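Local coordinates for protein MgGH51 (Meripilus giganteus, PDB 6ZPV) that hydrolyses the glycosidic bonds of terminal alpha-L-arabinofuranosyl residues, as a fungal alpha-L-arabinofuranosidase of glycoside hydrolase family 51, at residues A[452-457]-A[506-511]; A[580-584]-A[597-601]. One frame throughout, in Å; residues are numbered along the deposited sequence.

In the fold
The two contacts show how helices packed around the (beta/alpha)8 barrel are joined to the C-terminal beta domain. Contact 1 comes first along the chain and is complete before contact 2 begins; it pairs the starts of helices 454-469 and 507-517, the former leading into strand 474-479 of the parallel eight-stranded sheet. Contact 2 joins strand 575-582 to edge strand 600-605 of the antiparallel sheet. Their centres lie about 10 Å apart, and they touch: Phe510 CD1 is 3.5 Å from Pro599 CD, and Thr507 O is 3.4 Å from Leu581 CD2. Helix 507-517 thus packs on the sheet through Thr507 and Phe510, while Val454 CG2 reaches Pro584 O at 3.3 Å, so both helix starts meet the beta domain.

Contact 1 of 2, residues A[452-457]-A[506-511]; sequences PTVQSA and STSFFA
Two helix starts meet here beside the barrel, each preceded by an N-cap residue in extended conformation. Thr507, Pro452 and Ala457 bury the most surface. Thr507, with chi1 p, points at the other segment: its OG1 lies 2.8 Å from Thr453 O, a weak hydrogen bond to a carbonyl that also accepts from Ala457 N (3.0 Å). Pro452 rests its ring on the second helix start, CG 3.5 Å from Ser506 CB and CB 3.3 Å from Ser508 OG, which is hydrogen-bonded to Glu460 OE1; Pro452 and Ser508 both touch Tyr479 of barrel strand 474-479. Ala457 CA lies 4.5 Å from Ser508 CA, and Ala457 CB 4.3 Å from Ala511 CB. Thr453 and Ser456, both p, form a capping box (Ser456 N to Thr453 OG1 3.0 Å, Thr453 N to Ser456 OG 2.9 Å); Ser506 OG caps Phe509 N at 2.8 Å and is also hydrogen-bonded to Leu495 O. Water 1 bridges Pro452 O (2.7 Å) and Thr507 N (3.0 Å). Small residues thus allow close backbone approach, while caps and water satisfy buried polar groups.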
ATOM      1  N   PRO A 452       8.783  11.705  -7.171  1.00 11.72           N
ATOM      2  CA  PRO A 452       9.241  11.294  -8.492  1.00 11.93           C
ATOM      3  C   PRO A 452       9.301  12.523  -9.417  1.00 12.09           C
ATOM      4  O   PRO A 452       8.508  13.467  -9.277  1.00 12.63           O
ATOM      5  CB  PRO A 452       8.177  10.294  -8.947  1.00 11.19           C
ATOM      6  CG  PRO A 452       7.604   9.739  -7.640  1.00 11.62           C
ATOM      7  CD  PRO A 452       7.588  10.970  -6.725  1.00 11.65           C
ATOM      8  N   THR A 453      10.198  12.484 -10.376  1.00 11.97           N
ATOM      9  CA  THR A 453      10.380  13.541 -11.370  1.00 12.88           C
ATOM     10  C   THR A 453      10.128  12.966 -12.767  1.00 11.65           C
ATOM     11  O   THR A 453       9.957  11.763 -12.986  1.00 12.12           O
ATOM     12  CB  THR A 453      11.794  14.148 -11.271  1.00 12.12           C
ATOM     13  OG1 THR A 453      12.705  13.078 -11.559  1.00 13.06           O
ATOM     14  CG2 THR A 453      12.071  14.770  -9.906  1.00 13.39           C
ATOM     15  N   VAL A 454      10.109  13.852 -13.749  1.00 12.53           N
ATOM     16  CA  VAL A 454      10.035  13.381 -15.154  1.00 12.72           C
ATOM     17  C   VAL A 454      11.263  12.514 -15.428  1.00 12.50           C
ATOM     18  O   VAL A 454      11.179  11.448 -16.055  1.00 13.44           O
ATOM     19  CB  VAL A 454       9.851  14.513 -16.136  1.00 12.68           C
ATOM     20  CG1 VAL A 454       9.734  13.986 -17.553  1.00 14.72           C
ATOM     21  CG2 VAL A 454       8.617  15.350 -15.817  1.00 13.83           C
ATOM     22  N   GLN A 455      12.432  12.975 -14.987  1.00 13.18           N
ATOM     23  CA  GLN A 455      13.679  12.220 -15.156  1.00 14.26           C
ATOM     24  C   GLN A 455      13.542  10.807 -14.570  1.00 12.41           C
ATOM     25  O   GLN A 455      13.976   9.786 -15.201  1.00 12.41           O
ATOM     26  CB  GLN A 455      14.846  12.980 -14.453  1.00 14.29           C
ATOM     27  CG  GLN A 455      16.259  12.425 -14.729  1.00 15.07           C
ATOM     28  CD  GLN A 455      17.378  13.063 -13.938  1.00 15.53           C
ATOM     29  OE1 GLN A 455      17.132  14.047 -13.223  1.00 16.34           O
ATOM     30  NE2 GLN A 455      18.579  12.545 -14.085  1.00 17.71           N
ATOM     31  N   SER A 456      13.052  10.706 -13.337  1.00 11.83           N
ATOM     32  CA  SER A 456      13.034   9.373 -12.678  1.00 11.83           C
ATOM     33  C   SER A 456      12.009   8.482 -13.350  1.00 11.27           C
ATOM     34  O   SER A 456      12.287   7.290 -13.598  1.00 11.71           O
ATOM     35  CB  SER A 456      12.801   9.517 -11.179  1.00 12.33           C
ATOM     36  OG  SER A 456      11.451   9.875 -10.813  1.00 11.95           O
ATOM     37  N   ALA A 457      10.834   8.973 -13.710  1.00 11.13           N
ATOM     38  CA  ALA A 457       9.783   8.194 -14.354  1.00 10.80           C
ATOM     39  C   ALA A 457      10.242   7.694 -15.714  1.00 11.43           C
ATOM     40  O   ALA A 457       9.897   6.578 -16.118  1.00 11.67           O
ATOM     41  CB  ALA A 457       8.503   9.005 -14.464  1.00 11.49           C
ATOM     42  N   SER A 506       1.903  10.832  -8.978  1.00 11.83           N
ATOM     43  CA  SER A 506       3.274  11.210  -9.386  1.00 11.87           C
ATOM     44  C   SER A 506       3.500  10.985 -10.891  1.00 10.78           C
ATOM     45  O   SER A 506       2.801  10.227 -11.565  1.00 11.60           O
ATOM     46  CB  SER A 506       4.287  10.449  -8.605  1.00 11.73           C
ATOM     47  OG  SER A 506       4.374   9.071  -8.987  1.00 11.24           O
ATOM     48  N   THR A 507       4.620  11.544 -11.365  1.00 11.30           N
ATOM     49  CA  THR A 507       5.121  11.189 -12.707  1.00 11.13           C
ATOM     50  C   THR A 507       5.310   9.663 -12.873  1.00 10.78           C
ATOM     51  O   THR A 507       4.880   9.091 -13.869  1.00 11.54           O
ATOM     52  CB  THR A 507       6.443  11.930 -12.971  1.00 11.32           C
ATOM     53  OG1 THR A 507       7.339  11.582 -11.903  1.00 11.82           O
ATOM     54  CG2 THR A 507       6.281  13.449 -13.040  1.00 12.23           C
ATOM     55  N   SER A 508       5.904   9.053 -11.846  1.00 10.85           N
ATOM     56  CA  SER A 508       6.111   7.612 -11.874  1.00 10.46           C
ATOM     57  C   SER A 508       4.793   6.832 -11.869  1.00 10.84           C
ATOM     58  O   SER A 508       4.736   5.787 -12.512  1.00 10.94           O
ATOM     59  CB  SER A 508       7.035   7.188 -10.712  1.00 11.11           C
ATOM     60  OG  SER A 508       8.339   7.682 -10.933  1.00 12.00           O
ATOM     61  N   PHE A 509       3.773   7.345 -11.164  1.00 10.59           N
ATOM     62  CA  PHE A 509       2.444   6.726 -11.224  1.00 10.67           C
ATOM     63  C   PHE A 509       1.960   6.694 -12.659  1.00 10.72           C
ATOM     64  O   PHE A 509       1.452   5.663 -13.132  1.00 11.20           O
ATOM     65  CB  PHE A 509       1.461   7.513 -10.356  1.00 11.52           C
ATOM     66  CG  PHE A 509       0.023   7.082 -10.558  1.00 12.09           C
ATOM     67  CD1 PHE A 509      -0.514   6.058  -9.816  1.00 13.47           C
ATOM     68  CD2 PHE A 509      -0.785   7.702 -11.514  1.00 14.02           C
ATOM     69  CE1 PHE A 509      -1.844   5.696 -10.002  1.00 15.70           C
ATOM     70  CE2 PHE A 509      -2.119   7.345 -11.689  1.00 16.02           C
ATOM     71  CZ  PHE A 509      -2.618   6.320 -10.921  1.00 17.79           C
ATOM     72  N   PHE A 510       2.083   7.818 -13.379  1.00 10.98           N
ATOM     73  CA  PHE A 510       1.608   7.832 -14.765  1.00 11.11           C
ATOM     74  C   PHE A 510       2.424   6.889 -15.640  1.00 10.77           C
ATOM     75  O   PHE A 510       1.828   6.282 -16.518  1.00 11.94           O
ATOM     76  CB  PHE A 510       1.567   9.267 -15.309  1.00 11.94           C
ATOM     77  CG  PHE A 510       0.473  10.103 -14.691  1.00 11.93           C
ATOM     78  CD1 PHE A 510      -0.855   9.731 -14.829  1.00 13.71           C
ATOM     79  CD2 PHE A 510       0.759  11.266 -13.989  1.00 13.86           C
ATOM     80  CE1 PHE A 510      -1.847  10.521 -14.283  1.00 14.51           C
ATOM     81  CE2 PHE A 510      -0.218  12.052 -13.457  1.00 15.01           C
ATOM     82  CZ  PHE A 510      -1.514  11.653 -13.583  1.00 15.24           C
ATOM     83  N   ALA A 511       3.715   6.755 -15.427  1.00 11.16           N
ATOM     84  CA  ALA A 511       4.479   5.750 -16.192  1.00 11.73           C
ATOM     85  C   ALA A 511       3.969   4.343 -15.889  1.00 11.28           C
ATOM     86  O   ALA A 511       3.796   3.527 -16.806  1.00 11.53           O
ATOM     87  CB  ALA A 511       5.970   5.878 -15.931  1.00 12.85           C
TER
HETATM   88  O   HOH W   1       5.787  13.471  -9.444  1.00 12.66           O
HETATM   89  O   HOH W   2      10.963   7.797  -8.963  1.00 11.74           O

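Contact 2 of 2, residues A[580-584]-A[597-601]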
ATOM      1  N   VAL A 580       1.120  10.786 -24.098  1.00 11.86           N
ATOM      2  CA  VAL A 580       2.492  11.288 -23.842  0.70 13.11           C
ATOM      3  C   VAL A 580       2.559  11.894 -22.446  1.00 12.17           C
ATOM      4  O   VAL A 580       1.740  12.771 -22.118  1.00 13.87           O
ATOM      5  CB  VAL A 580       2.874  12.405 -24.842  0.70 13.80           C
ATOM      6  CG1 VAL A 580       4.300  12.883 -24.672  0.70 16.47           C
ATOM      7  CG2 VAL A 580       2.651  12.005 -26.266  0.70 14.98           C
ATOM      8  N   LEU A 581       3.545  11.480 -21.692  1.00 11.52           N
ATOM      9  CA  LEU A 581       3.933  12.048 -20.404  1.00 11.67           C
ATOM     10  C   LEU A 581       5.313  12.702 -20.566  1.00 11.89           C
ATOM     11  O   LEU A 581       6.281  11.975 -20.879  1.00 12.60           O
ATOM     12  CB  LEU A 581       3.983  10.944 -19.361  1.00 12.98           C
ATOM     13  CG  LEU A 581       4.355  11.384 -17.943  1.00 15.26           C
ATOM     14  CD1 LEU A 581       3.172  12.070 -17.269  1.00 16.89           C
ATOM     15  CD2 LEU A 581       4.785  10.147 -17.142  1.00 18.61           C
ATOM     16  N   THR A 582       5.404  13.993 -20.391  1.00 12.15           N
ATOM     17  CA  THR A 582       6.690  14.690 -20.579  1.00 12.94           C
ATOM     18  C   THR A 582       6.652  16.013 -19.813  1.00 13.96           C
ATOM     19  O   THR A 582       5.627  16.348 -19.206  1.00 17.28           O
ATOM     20  CB  THR A 582       7.021  14.895 -22.064  1.00 13.96           C
ATOM     21  OG1 THR A 582       8.361  15.346 -22.234  1.00 14.73           O
ATOM     22  CG2 THR A 582       6.121  15.864 -22.752  1.00 13.96           C
ATOM     23  N   GLY A 583       7.758  16.675 -19.734  1.00 14.17           N
ATOM     24  CA  GLY A 583       7.900  17.964 -19.082  1.00 15.38           C
ATOM     25  C   GLY A 583       9.368  18.190 -18.767  1.00 14.83           C
ATOM     26  O   GLY A 583      10.236  17.404 -19.154  1.00 15.17           O
ATOM     27  N   PRO A 584       9.661  19.258 -18.005  1.00 14.79           N
ATOM     28  CA  PRO A 584      11.039  19.519 -17.613  1.00 15.75           C
ATOM     29  C   PRO A 584      11.597  18.328 -16.850  1.00 13.62           C
ATOM     30  O   PRO A 584      10.901  17.717 -16.026  1.00 15.00           O
ATOM     31  CB  PRO A 584      10.909  20.786 -16.721  1.00 17.48           C
ATOM     32  CG  PRO A 584       9.635  21.460 -17.195  1.00 17.62           C
ATOM     33  CD  PRO A 584       8.713  20.294 -17.559  1.00 16.34           C
ATOM     34  N   ILE A 597       2.357  17.859 -14.017  1.00 15.18           N
ATOM     35  CA  ILE A 597       2.749  16.897 -15.078  1.00 15.10           C
ATOM     36  C   ILE A 597       1.700  15.812 -15.197  1.00 15.64           C
ATOM     37  O   ILE A 597       1.620  14.948 -14.299  1.00 16.70           O
ATOM     38  CB  ILE A 597       4.128  16.288 -14.827  1.00 15.05           C
ATOM     39  CG1 ILE A 597       5.240  17.315 -14.597  1.00 15.18           C
ATOM     40  CG2 ILE A 597       4.501  15.327 -15.933  1.00 16.86           C
ATOM     41  CD1 ILE A 597       5.508  18.206 -15.753  1.00 17.10           C
ATOM     42  N   VAL A 598       0.901  15.871 -16.264  1.00 14.86           N
ATOM     43  CA  VAL A 598      -0.139  14.873 -16.538  1.00 15.68           C
ATOM     44  C   VAL A 598      -0.054  14.459 -17.991  1.00 15.27           C
ATOM     45  O   VAL A 598       0.406  15.211 -18.854  1.00 15.83           O
ATOM     46  CB  VAL A 598      -1.518  15.420 -16.169  1.00 18.50           C
ATOM     47  CG1 VAL A 598      -1.576  15.760 -14.673  1.00 18.79           C
ATOM     48  CG2 VAL A 598      -1.888  16.589 -17.056  1.00 20.40           C
ATOM     49  N   PRO A 599      -0.476  13.232 -18.304  1.00 14.65           N
ATOM     50  CA  PRO A 599      -0.380  12.761 -19.678  1.00 15.30           C
ATOM     51  C   PRO A 599      -1.364  13.520 -20.584  1.00 15.27           C
ATOM     52  O   PRO A 599      -2.432  13.953 -20.126  1.00 18.21           O
ATOM     53  CB  PRO A 599      -0.726  11.275 -19.581  1.00 17.57           C
ATOM     54  CG  PRO A 599      -1.048  10.972 -18.270  1.00 23.34           C
ATOM     55  CD  PRO A 599      -0.921  12.194 -17.380  1.00 15.34           C
ATOM     56  N   LYS A 600      -1.037  13.589 -21.851  1.00 13.89           N
ATOM     57  CA  LYS A 600      -1.897  14.138 -22.901  1.00 14.58           C
ATOM     58  C   LYS A 600      -2.196  13.049 -23.900  1.00 14.93           C
ATOM     59  O   LYS A 600      -1.293  12.337 -24.351  1.00 14.24           O
ATOM     60  CB  LYS A 600      -1.204  15.332 -23.569  1.00 18.39           C
ATOM     61  CG  LYS A 600      -0.712  16.413 -22.587  1.00 30.18           C
ATOM     62  CD  LYS A 600      -1.607  17.026 -21.532  1.00 44.15           C
ATOM     63  CE  LYS A 600      -0.935  18.024 -20.588  1.00 47.63           C
ATOM     64  NZ  LYS A 600      -1.990  18.916 -20.016  1.00 57.32           N
ATOM     65  N   THR A 601      -3.467  12.926 -24.262  1.00 15.70           N
ATOM     66  CA  THR A 601      -3.969  11.936 -25.206  1.00 14.40           C
ATOM     67  C   THR A 601      -4.467  12.609 -26.501  1.00 13.61           C
ATOM     68  O   THR A 601      -5.110  13.672 -26.428  1.00 17.61           O
ATOM     69  CB  THR A 601      -5.048  11.027 -24.618  1.00 17.04           C
ATOM     70  OG1 THR A 601      -4.551  10.392 -23.416  1.00 20.74           O
ATOM     71  CG2 THR A 601      -5.575  10.001 -25.595  1.00 19.10           C
TER
HETATM   72  O   HOH W   3       2.768  15.335 -20.218  1.00 21.47           O
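The segments run roughly antiparallel, their end-to-end directions 151° apart, but pair closely at one end. Val580 and Lys600 form a hydrogen-bonded antiparallel pair with CA atoms 5.3 Å apart: Val580 N to Lys600 O and Lys600 N to Val580 O are both 2.9 Å. Val580 O also receives a CA-H...O contact from Pro599 CA at 3.2 Å. Beyond this pair the backbones part, the CA atoms of Gly583 and Ile597 being 6.6 Å apart, and water 3 spans the gap, accepting from Thr582 N (3.0 Å) and donating to Val598 O (2.7 Å).

Ile597 fills the widening with its side chain. Its CG2 packs 3.8 Å from Leu581 CD1 and 3.6 Å from Thr582 O, while CD1 lies 4.1 Å from Gly583 CA and 4.2 Å from Pro584 CD. At Gly583 a CB would clash with Ile597 CD1, so the lack of a side chain makes room. Leu581 CD1 also meets Pro599 CD at 4.1 Å, and both residues touch Phe510 of helix 507-517. On its other neighbour, strand 618-625, Leu581 is joined to Val619 by backbone hydrogen bonding. The arrangement is that of the outer pair of strands of an antiparallel sheet, here in the C-terminal beta domain of a GH51 enzyme, with a water inserted where the backbones diverge.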